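Local coordinates for GNA33 (PDB 2G5D), which probably acts as a lytic transglycosylase, cleaving the glycosidic bond between MurNAc and GlcNAc in peptidoglycan and forming a 1,6-anhydro bond in the MurNAc product, at residues Ala136-Gly142 and Pro226-Glu232; Pro144-Val150 and Phe207-His211; Thr181-Asp185 and Phe202-Phe207. The contacts are given in a common frame with arbitrary orientation. Residues are numbered along the deposited sequence.

Contact 1 of 3, residues Ala136-Gly142 and Pro226-Glu232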
loop_
_atom_site.group_PDB
_atom_site.type_symbol
_atom_site.label_atom_id
_atom_site.label_comp_id
_atom_site.label_asym_id
_atom_site.label_seq_id
_atom_site.Cartn_x
_atom_site.Cartn_y
_atom_site.Cartn_z
ATOM N N ALA A 136 -20.644 15.717 10.027
ATOM C CA ALA A 136 -20.089 14.861 8.979
ATOM C C ALA A 136 -20.805 15.063 7.647
ATOM O O ALA A 136 -21.849 14.456 7.394
ATOM C CB ALA A 136 -20.127 13.378 9.421
ATOM N N ARG A 137 -20.214 15.905 6.798
ATOM C CA ARG A 137 -20.855 16.426 5.578
ATOM C C ARG A 137 -20.216 15.937 4.251
ATOM O O ARG A 137 -20.739 16.226 3.182
ATOM C CB ARG A 137 -20.803 17.962 5.592
ATOM C CG ARG A 137 -21.566 18.645 6.726
ATOM C CD ARG A 137 -20.707 19.708 7.431
ATOM N NE ARG A 137 -20.210 20.760 6.534
ATOM C CZ ARG A 137 -19.106 21.481 6.748
ATOM N NH1 ARG A 137 -18.364 21.275 7.834
ATOM N NH2 ARG A 137 -18.735 22.408 5.866
ATOM N N PHE A 138 -19.105 15.201 4.322
ATOM C CA PHE A 138 -18.325 14.873 3.112
ATOM C C PHE A 138 -18.428 13.409 2.733
ATOM O O PHE A 138 -17.814 12.557 3.378
ATOM C CB PHE A 138 -16.857 15.301 3.266
ATOM C CG PHE A 138 -16.688 16.781 3.500
ATOM C CD1 PHE A 138 -16.741 17.309 4.793
ATOM C CD2 PHE A 138 -16.517 17.654 2.428
ATOM C CE1 PHE A 138 -16.612 18.689 5.014
ATOM C CE2 PHE A 138 -16.383 19.031 2.637
ATOM C CZ PHE A 138 -16.425 19.550 3.936
ATOM N N PRO A 139 -19.187 13.112 1.665
ATOM C CA PRO A 139 -19.446 11.726 1.257
ATOM C C PRO A 139 -18.192 10.950 0.805
ATOM O O PRO A 139 -17.342 11.500 0.096
ATOM C CB PRO A 139 -20.421 11.892 0.082
ATOM C CG PRO A 139 -20.145 13.249 -0.443
ATOM C CD PRO A 139 -19.825 14.076 0.752
ATOM N N ILE A 140 -18.085 9.692 1.238
ATOM C CA ILE A 140 -17.092 8.744 0.711
ATOM C C ILE A 140 -17.849 7.896 -0.283
ATOM O O ILE A 140 -18.822 7.233 0.079
ATOM C CB ILE A 140 -16.468 7.809 1.811
ATOM C CG1 ILE A 140 -15.511 8.558 2.747
ATOM C CG2 ILE A 140 -15.672 6.619 1.167
ATOM C CD1 ILE A 140 -16.081 9.708 3.506
ATOM N N TYR A 141 -17.411 7.925 -1.536
ATOM C CA TYR A 141 -18.081 7.193 -2.598
ATOM C C TYR A 141 -17.438 5.841 -2.889
ATOM O O TYR A 141 -16.211 5.705 -2.881
ATOM C CB TYR A 141 -18.078 7.998 -3.899
ATOM C CG TYR A 141 -18.775 9.327 -3.850
ATOM C CD1 TYR A 141 -18.041 10.498 -3.722
ATOM C CD2 TYR A 141 -20.166 9.423 -3.998
ATOM C CE1 TYR A 141 -18.663 11.734 -3.698
ATOM C CE2 TYR A 141 -20.807 10.661 -3.989
ATOM C CZ TYR A 141 -20.052 11.811 -3.839
ATOM O OH TYR A 141 -20.655 13.038 -3.810
ATOM N N GLY A 142 -18.285 4.854 -3.158
ATOM C CA GLY A 142 -17.853 3.607 -3.761
ATOM C C GLY A 142 -17.845 3.746 -5.267
ATOM O O GLY A 142 -18.020 4.849 -5.791
ATOM N N PRO A 226 -22.816 4.932 -4.880
ATOM C CA PRO A 226 -23.061 4.588 -3.473
ATOM C C PRO A 226 -22.163 5.415 -2.557
ATOM O O PRO A 226 -21.003 5.666 -2.894
ATOM C CB PRO A 226 -22.692 3.102 -3.395
ATOM C CG PRO A 226 -21.812 2.852 -4.558
ATOM C CD PRO A 226 -22.262 3.795 -5.638
ATOM N N ILE A 227 -22.723 5.873 -1.440
ATOM C CA ILE A 227 -21.973 6.593 -0.416
ATOM C C ILE A 227 -21.774 5.667 0.795
ATOM O O ILE A 227 -22.737 5.110 1.332
ATOM C CB ILE A 227 -22.684 7.911 -0.015
ATOM C CG1 ILE A 227 -22.697 8.877 -1.200
ATOM C CG2 ILE A 227 -22.003 8.569 1.183
ATOM C CD1 ILE A 227 -23.942 9.749 -1.273
ATOM N N LEU A 228 -20.520 5.500 1.206
ATOM C CA LEU A 228 -20.184 4.560 2.272
ATOM C C LEU A 228 -20.219 5.213 3.651
ATOM O O LEU A 228 -20.163 4.535 4.675
ATOM C CB LEU A 228 -18.811 3.922 2.016
ATOM C CG LEU A 228 -18.503 3.392 0.605
ATOM C CD1 LEU A 228 -17.084 2.870 0.560
ATOM C CD2 LEU A 228 -19.472 2.319 0.146
ATOM N N GLY A 229 -20.325 6.533 3.669
ATOM C CA GLY A 229 -20.300 7.276 4.908
ATOM C C GLY A 229 -19.845 8.681 4.636
ATOM O O GLY A 229 -19.677 9.072 3.476
ATOM N N TYR A 230 -19.650 9.436 5.714
ATOM C CA TYR A 230 -19.350 10.858 5.638
ATOM C C TYR A 230 -18.189 11.207 6.559
ATOM O O TYR A 230 -18.152 10.758 7.699
ATOM C CB TYR A 230 -20.598 11.690 5.987
ATOM C CG TYR A 230 -21.685 11.591 4.938
ATOM C CD1 TYR A 230 -22.539 10.489 4.893
ATOM C CD2 TYR A 230 -21.836 12.580 3.974
ATOM C CE1 TYR A 230 -23.523 10.385 3.922
ATOM C CE2 TYR A 230 -22.820 12.488 2.992
ATOM C CZ TYR A 230 -23.652 11.386 2.971
ATOM O OH TYR A 230 -24.629 11.284 2.008
ATOM N N ALA A 231 -17.246 11.997 6.047
ATOM C CA ALA A 231 -16.115 12.490 6.833
ATOM C C ALA A 231 -16.398 13.888 7.389
ATOM O O ALA A 231 -17.105 14.685 6.765
ATOM C CB ALA A 231 -14.860 12.511 5.975
ATOM N N GLU A 232 -15.827 14.205 8.546
ATOM C CA GLU A 232 -15.986 15.542 9.120
ATOM C C GLU A 232 -15.149 16.579 8.367
ATOM O O GLU A 232 -15.623 17.696 8.092
ATOM C CB GLU A 232 -15.633 15.557 10.615
ATOM C CG GLU A 232 -16.718 14.964 11.504
ATOM C CD GLU A 232 -16.439 15.123 12.976
ATOM O OE1 GLU A 232 -16.988 14.320 13.774
ATOM O OE2 GLU A 232 -15.676 16.043 13.342
#
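Two short strands, 138-141 and 227-231, run antiparallel here, and their pairing illustrates how a sheet tolerates irregularity at one end of a ladder. At Pro226 the carbonyl O accepts a hydrogen bond from the amide N of Gly142 (2.8 Å). Ile227 CG2 then packs on Pro139 CB at 3.8 Å, while Ile227 CG1 lies 3.8 Å from Tyr141 CE2. Leu228 donates from N to Ile140 O (2.7 Å), and its CD1 reaches Ile140 CG2 at 4.1 Å. Gly229 returns a bond, its O accepting one from Ile140 N at 2.8 Å; with phi near 156°, a CB would jam against the carbonyl O of Leu228, so the backbone itself demands glycine. Tyr230, on the same face as Pro139, sets CE2 3.8 Å from Pro139 CB. Opposite, Ala231 turns its CB to the face of Phe138 and Ile140, 3.9 Å from Ile140 CD1; helix 234-243 covers this face through Leu237. Ala231 N donates to Phe138 O at 2.8 Å, whereas Ala231 O accepts hydrogen bonds from Phe138 N (3.2 Å) and, weakly, from Arg137 N (3.3 Å). Glu232 closes the segment, its O lying at the edge of the Phe138 ring, 3.4 Å from CE1. Two residues, Arg137 and Phe138, thus face one, Ala231: a classic beta bulge in an antiparallel pair of the large mixed sheet.

Contact 2 of 3, residues Pro144-Val150 and Phe207-His211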
loop_
_atom_site.group_PDB
_atom_site.type_symbol
_atom_site.label_atom_id
_atom_site.label_comp_id
_atom_site.label_asym_id
_atom_site.label_seq_id
_atom_site.Cartn_x
_atom_site.Cartn_y
_atom_site.Cartn_z
ATOM N N PRO A 144 -18.955 4.253 -8.760
ATOM C CA PRO A 144 -20.153 4.863 -9.349
ATOM C C PRO A 144 -20.967 3.918 -10.237
ATOM O O PRO A 144 -20.441 2.924 -10.743
ATOM C CB PRO A 144 -19.587 6.017 -10.176
ATOM C CG PRO A 144 -18.288 6.320 -9.558
ATOM C CD PRO A 144 -17.741 5.010 -9.102
ATOM N N ASP A 145 -22.247 4.238 -10.414
ATOM C CA ASP A 145 -23.165 3.448 -11.236
ATOM C C ASP A 145 -22.794 3.411 -12.723
ATOM O O ASP A 145 -23.203 2.503 -13.443
ATOM C CB ASP A 145 -24.582 3.999 -11.098
ATOM C CG ASP A 145 -25.097 3.957 -9.675
ATOM O OD1 ASP A 145 -24.417 3.367 -8.799
ATOM O OD2 ASP A 145 -26.196 4.514 -9.441
ATOM N N ASP A 146 -22.035 4.402 -13.182
ATOM C CA ASP A 146 -21.690 4.527 -14.600
ATOM C C ASP A 146 -20.179 4.439 -14.838
ATOM O O ASP A 146 -19.681 4.793 -15.905
ATOM C CB ASP A 146 -22.226 5.853 -15.156
ATOM C CG ASP A 146 -21.561 7.073 -14.524
ATOM O OD1 ASP A 146 -21.186 7.017 -13.328
ATOM O OD2 ASP A 146 -21.413 8.094 -15.228
ATOM N N PHE A 147 -19.456 3.976 -13.832
ATOM C CA PHE A 147 -18.007 3.871 -13.899
ATOM C C PHE A 147 -17.658 2.547 -14.565
ATOM O O PHE A 147 -17.969 1.489 -14.031
ATOM C CB PHE A 147 -17.444 3.949 -12.483
ATOM C CG PHE A 147 -15.948 3.867 -12.400
ATOM C CD1 PHE A 147 -15.178 5.019 -12.435
ATOM C CD2 PHE A 147 -15.310 2.641 -12.240
ATOM C CE1 PHE A 147 -13.793 4.951 -12.331
ATOM C CE2 PHE A 147 -13.928 2.568 -12.148
ATOM C CZ PHE A 147 -13.170 3.737 -12.192
ATOM N N ILE A 148 -17.048 2.613 -15.746
ATOM C CA ILE A 148 -16.747 1.416 -16.544
ATOM C C ILE A 148 -15.239 1.271 -16.794
ATOM O O ILE A 148 -14.611 2.134 -17.420
ATOM C CB ILE A 148 -17.580 1.361 -17.886
ATOM C CG1 ILE A 148 -18.994 0.829 -17.639
ATOM C CG2 ILE A 148 -16.923 0.458 -18.939
ATOM C CD1 ILE A 148 -20.036 1.886 -17.466
ATOM N N SER A 149 -14.671 0.177 -16.290
ATOM C CA SER A 149 -13.260 -0.129 -16.503
ATOM C C SER A 149 -13.067 -1.014 -17.734
ATOM O O SER A 149 -13.727 -2.044 -17.883
ATOM C CB SER A 149 -12.653 -0.793 -15.262
ATOM O OG SER A 149 -11.271 -1.057 -15.445
ATOM N N VAL A 150 -12.163 -0.594 -18.615
ATOM C CA VAL A 150 -11.800 -1.372 -19.805
ATOM C C VAL A 150 -10.287 -1.651 -19.831
ATOM O O VAL A 150 -9.491 -0.717 -19.698
ATOM C CB VAL A 150 -12.224 -0.655 -21.128
ATOM C CG1 VAL A 150 -11.989 -1.562 -22.333
ATOM C CG2 VAL A 150 -13.686 -0.219 -21.076
ATOM N N PHE A 207 -17.240 7.234 -25.376
ATOM C CA PHE A 207 -16.668 6.774 -24.115
ATOM C C PHE A 207 -15.630 7.818 -23.702
ATOM O O PHE A 207 -14.590 7.966 -24.350
ATOM C CB PHE A 207 -16.028 5.393 -24.294
ATOM C CG PHE A 207 -15.819 4.641 -23.004
ATOM C CD1 PHE A 207 -14.562 4.607 -22.395
ATOM C CD2 PHE A 207 -16.872 3.955 -22.406
ATOM C CE1 PHE A 207 -14.358 3.911 -21.212
ATOM C CE2 PHE A 207 -16.679 3.252 -21.217
ATOM C CZ PHE A 207 -15.417 3.234 -20.620
ATOM N N LEU A 208 -15.945 8.560 -22.645
ATOM C CA LEU A 208 -15.143 9.701 -22.204
ATOM C C LEU A 208 -14.451 9.390 -20.882
ATOM O O LEU A 208 -14.998 8.630 -20.078
ATOM C CB LEU A 208 -16.038 10.926 -21.994
ATOM C CG LEU A 208 -17.195 11.203 -22.956
ATOM C CD1 LEU A 208 -18.225 12.079 -22.268
ATOM C CD2 LEU A 208 -16.687 11.842 -24.241
ATOM N N PRO A 209 -13.258 9.985 -20.644
ATOM C CA PRO A 209 -12.595 9.873 -19.338
ATOM C C PRO A 209 -13.582 10.106 -18.195
ATOM O O PRO A 209 -14.488 10.931 -18.334
ATOM C CB PRO A 209 -11.555 10.996 -19.383
ATOM C CG PRO A 209 -11.197 11.095 -20.819
ATOM C CD PRO A 209 -12.454 10.779 -21.596
ATOM N N TYR A 210 -13.436 9.363 -17.097
ATOM C CA TYR A 210 -14.310 9.550 -15.953
ATOM C C TYR A 210 -14.023 10.888 -15.263
ATOM O O TYR A 210 -12.999 11.533 -15.535
ATOM C CB TYR A 210 -14.257 8.370 -14.954
ATOM C CG TYR A 210 -15.552 8.260 -14.184
ATOM C CD1 TYR A 210 -15.652 8.710 -12.861
ATOM C CD2 TYR A 210 -16.707 7.782 -14.808
ATOM C CE1 TYR A 210 -16.868 8.653 -12.175
ATOM C CE2 TYR A 210 -17.910 7.718 -14.140
ATOM C CZ TYR A 210 -17.987 8.154 -12.822
ATOM O OH TYR A 210 -19.198 8.097 -12.176
ATOM N N HIS A 211 -14.947 11.306 -14.402
ATOM C CA HIS A 211 -14.872 12.577 -13.680
ATOM C C HIS A 211 -13.584 12.724 -12.853
ATOM O O HIS A 211 -13.051 11.751 -12.319
ATOM C CB HIS A 211 -16.098 12.733 -12.781
ATOM C CG HIS A 211 -17.397 12.778 -13.526
ATOM N ND1 HIS A 211 -17.779 13.858 -14.292
ATOM C CD2 HIS A 211 -18.417 11.887 -13.598
ATOM C CE1 HIS A 211 -18.970 13.628 -14.812
ATOM N NE2 HIS A 211 -19.380 12.439 -14.408
#
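In the small five-stranded mixed sheet of the MltA-specific insert, strands 148-151 and 206-209 are not neighbours: strand 197-203 lies between them. Segments 144-150 and 207-211 therefore meet through side chains, a reminder that elements of one sheet can pack without sharing a backbone ladder. The main projection is Tyr210. Its side chain extends from the segment after strand 206-209 into a recess formed by Pro144, Asp146 and Phe147, and segment 144-150 covers 113 Å² of Tyr210, the largest share of any residue in this contact. A type I beta turn from Pro144 to Phe147 shapes that recess by bringing its first, third and fourth residues around the tyrosine. Pro144 CG lies 3.8 Å from Tyr210 CZ. Phe147 presents its edge to the face of Tyr210 in a T-shaped pair, with centroids 5.1 Å apart, planes at 77° and CD1 3.7 Å from Tyr210 CG. Phe314 of strand 313-317 also packs on Pro144 and Tyr210 and meets Phe147 edge-to-face, so the aromatic cluster extends beyond the two segments. A second, smaller bump is Phe207, whose CZ enters the shallow hollow between Ile148 and Val150, at 3.6 Å from Ile148 CG2 and 3.9 Å from Val150 CG2. Ile165 of strand 163-165 touches both Phe207 and Val150. Asp146 adds a polar element to this otherwise apolar fit: OD2 forms a salt bridge with Lys224, while OD1 accepts a short hydrogen bond of 2.5 Å from Tyr210 OH.

Contact 3 of 3, residues Thr181-Asp185 and Phe202-Phe207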
loop_
_atom_site.group_PDB
_atom_site.type_symbol
_atom_site.label_atom_id
_atom_site.label_comp_id
_atom_site.label_asym_id
_atom_site.label_seq_id
_atom_site.Cartn_x
_atom_site.Cartn_y
_atom_site.Cartn_z
ATOM N N THR A 181 -20.217 -0.508 -29.599
ATOM C CA THR A 181 -21.541 0.213 -29.252
ATOM C C THR A 181 -21.265 1.736 -29.001
ATOM O O THR A 181 -22.079 2.599 -29.412
ATOM C CB THR A 181 -22.222 -0.445 -27.956
ATOM O OG1 THR A 181 -23.579 0.099 -27.762
ATOM C CG2 THR A 181 -21.374 -0.263 -26.637
ATOM N N HIS A 182 -20.123 2.051 -28.344
ATOM C CA HIS A 182 -19.669 3.449 -28.161
ATOM C C HIS A 182 -18.228 3.632 -28.646
ATOM O O HIS A 182 -17.426 2.700 -28.578
ATOM C CB HIS A 182 -19.750 3.857 -26.684
ATOM C CG HIS A 182 -21.146 4.094 -26.193
ATOM N ND1 HIS A 182 -22.017 3.066 -25.896
ATOM C CD2 HIS A 182 -21.809 5.242 -25.912
ATOM C CE1 HIS A 182 -23.163 3.570 -25.468
ATOM N NE2 HIS A 182 -23.064 4.888 -25.469
ATOM N N THR A 183 -17.895 4.832 -29.117
ATOM C CA THR A 183 -16.528 5.143 -29.562
ATOM C C THR A 183 -15.705 5.749 -28.433
ATOM O O THR A 183 -16.230 6.512 -27.620
ATOM C CB THR A 183 -16.508 6.148 -30.740
ATOM O OG1 THR A 183 -16.937 7.436 -30.276
ATOM C CG2 THR A 183 -17.405 5.680 -31.897
ATOM N N ALA A 184 -14.411 5.432 -28.397
ATOM C CA ALA A 184 -13.509 5.984 -27.377
ATOM C C ALA A 184 -12.315 6.715 -27.984
ATOM O O ALA A 184 -11.653 6.199 -28.890
ATOM C CB ALA A 184 -13.038 4.891 -26.432
ATOM N N ASP A 185 -12.050 7.919 -27.480
ATOM C CA ASP A 185 -10.925 8.727 -27.950
ATOM C C ASP A 185 -9.730 8.605 -27.011
ATOM O O ASP A 185 -9.636 9.335 -26.020
ATOM C CB ASP A 185 -11.339 10.196 -28.088
ATOM C CG ASP A 185 -10.359 11.001 -28.924
ATOM O OD1 ASP A 185 -10.157 12.196 -28.621
ATOM O OD2 ASP A 185 -9.791 10.438 -29.881
ATOM N N PHE A 202 -20.180 5.990 -20.593
ATOM C CA PHE A 202 -20.901 6.223 -21.848
ATOM C C PHE A 202 -21.659 7.549 -21.782
ATOM O O PHE A 202 -22.277 7.873 -20.764
ATOM C CB PHE A 202 -21.886 5.087 -22.151
ATOM C CG PHE A 202 -21.267 3.708 -22.148
ATOM C CD1 PHE A 202 -21.663 2.758 -21.208
ATOM C CD2 PHE A 202 -20.299 3.356 -23.088
ATOM C CE1 PHE A 202 -21.100 1.471 -21.201
ATOM C CE2 PHE A 202 -19.735 2.080 -23.091
ATOM C CZ PHE A 202 -20.132 1.137 -22.141
ATOM N N GLU A 203 -21.598 8.312 -22.870
ATOM C CA GLU A 203 -22.290 9.597 -22.982
ATOM C C GLU A 203 -22.440 9.922 -24.460
ATOM O O GLU A 203 -21.448 10.202 -25.144
ATOM C CB GLU A 203 -21.517 10.704 -22.247
ATOM C CG GLU A 203 -22.079 12.123 -22.409
ATOM C CD GLU A 203 -23.280 12.409 -21.517
ATOM O OE1 GLU A 203 -23.313 11.939 -20.356
ATOM O OE2 GLU A 203 -24.190 13.131 -21.975
ATOM N N GLY A 204 -23.682 9.879 -24.943
ATOM C CA GLY A 204 -23.974 10.013 -26.367
ATOM C C GLY A 204 -23.627 8.707 -27.048
ATOM O O GLY A 204 -24.137 7.651 -26.670
ATOM N N SER A 205 -22.760 8.779 -28.055
ATOM C CA SER A 205 -22.146 7.583 -28.629
ATOM C C SER A 205 -20.638 7.642 -28.387
ATOM O O SER A 205 -19.835 7.262 -29.243
ATOM C CB SER A 205 -22.475 7.444 -30.121
ATOM O OG SER A 205 -21.675 8.306 -30.911
ATOM N N ARG A 206 -20.264 8.125 -27.207
ATOM C CA ARG A 206 -18.861 8.267 -26.836
ATOM C C ARG A 206 -18.522 7.555 -25.532
ATOM O O ARG A 206 -19.399 7.301 -24.701
ATOM C CB ARG A 206 -18.489 9.745 -26.712
ATOM C CG ARG A 206 -18.484 10.536 -28.016
ATOM C CD ARG A 206 -17.933 11.923 -27.743
ATOM N NE ARG A 206 -17.587 12.650 -28.958
ATOM C CZ ARG A 206 -16.669 13.611 -29.016
ATOM N NH1 ARG A 206 -15.983 13.945 -27.926
ATOM N NH2 ARG A 206 -16.427 14.228 -30.167
ATOM N N PHE A 207 -17.240 7.234 -25.376
ATOM C CA PHE A 207 -16.668 6.774 -24.115
ATOM C C PHE A 207 -15.630 7.818 -23.702
ATOM O O PHE A 207 -14.590 7.966 -24.350
ATOM C CB PHE A 207 -16.028 5.393 -24.294
ATOM C CG PHE A 207 -15.819 4.641 -23.004
ATOM C CD1 PHE A 207 -14.562 4.607 -22.395
ATOM C CD2 PHE A 207 -16.872 3.955 -22.406
ATOM C CE1 PHE A 207 -14.358 3.911 -21.212
ATOM C CE2 PHE A 207 -16.679 3.252 -21.217
ATOM C CZ PHE A 207 -15.417 3.234 -20.620
#
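A tight beta hairpin, in which strand 197-203 turns back into strand 206-209, meets strand 182-184 alongside its second arm. Within the turn, Glu203 N donates to Arg206 O at 3.0 Å and Arg206 N to Glu203 O at 3.2 Å; Gly204 makes the bend at positive phi. Strand 182-184 joins in parallel. Thr183 N donates to Ser205 O at 3.1 Å, Thr183 OG1 adds a second bond to Ser205 O, also 3.1 Å, and Phe207 N donates to Thr183 O at 2.6 Å. His182 packs beside the turn: Phe202 CB lies over the face of the imidazole, 3.8 Å from its centroid, a CH-pi contact. Ala184 CB touches Phe207 CB at 3.7 Å, and Ile165 of strand 163-165 packs on both residues. The result is a two-residue beta hairpin, with Gly204 and Ser205 between Glu203 and Arg206, whose second arm is extended in parallel by strand 182-184 in the mixed sheet of the MltA-specific insert.

All three contacts fall within the MltA-specific insert and are nested along the chain, contact 3 inside the loop closed by contact 2, and contact 2 inside that of contact 1. Contact 1 belongs to the large sheet and is partly buried; its cohesion comes mainly from an antiparallel backbone ladder. Contacts 2 and 3 serve the small sheet and share Phe207. Contact 2 is buried and relies on side chains, whereas contact 3 lies at the surface and combines a short parallel ladder with a threonine hydroxyl bond. Pro226 of contact 1 touches Asp145 of contact 2, but contact 3 remains about 15 Å from contact 1 between nearest atoms.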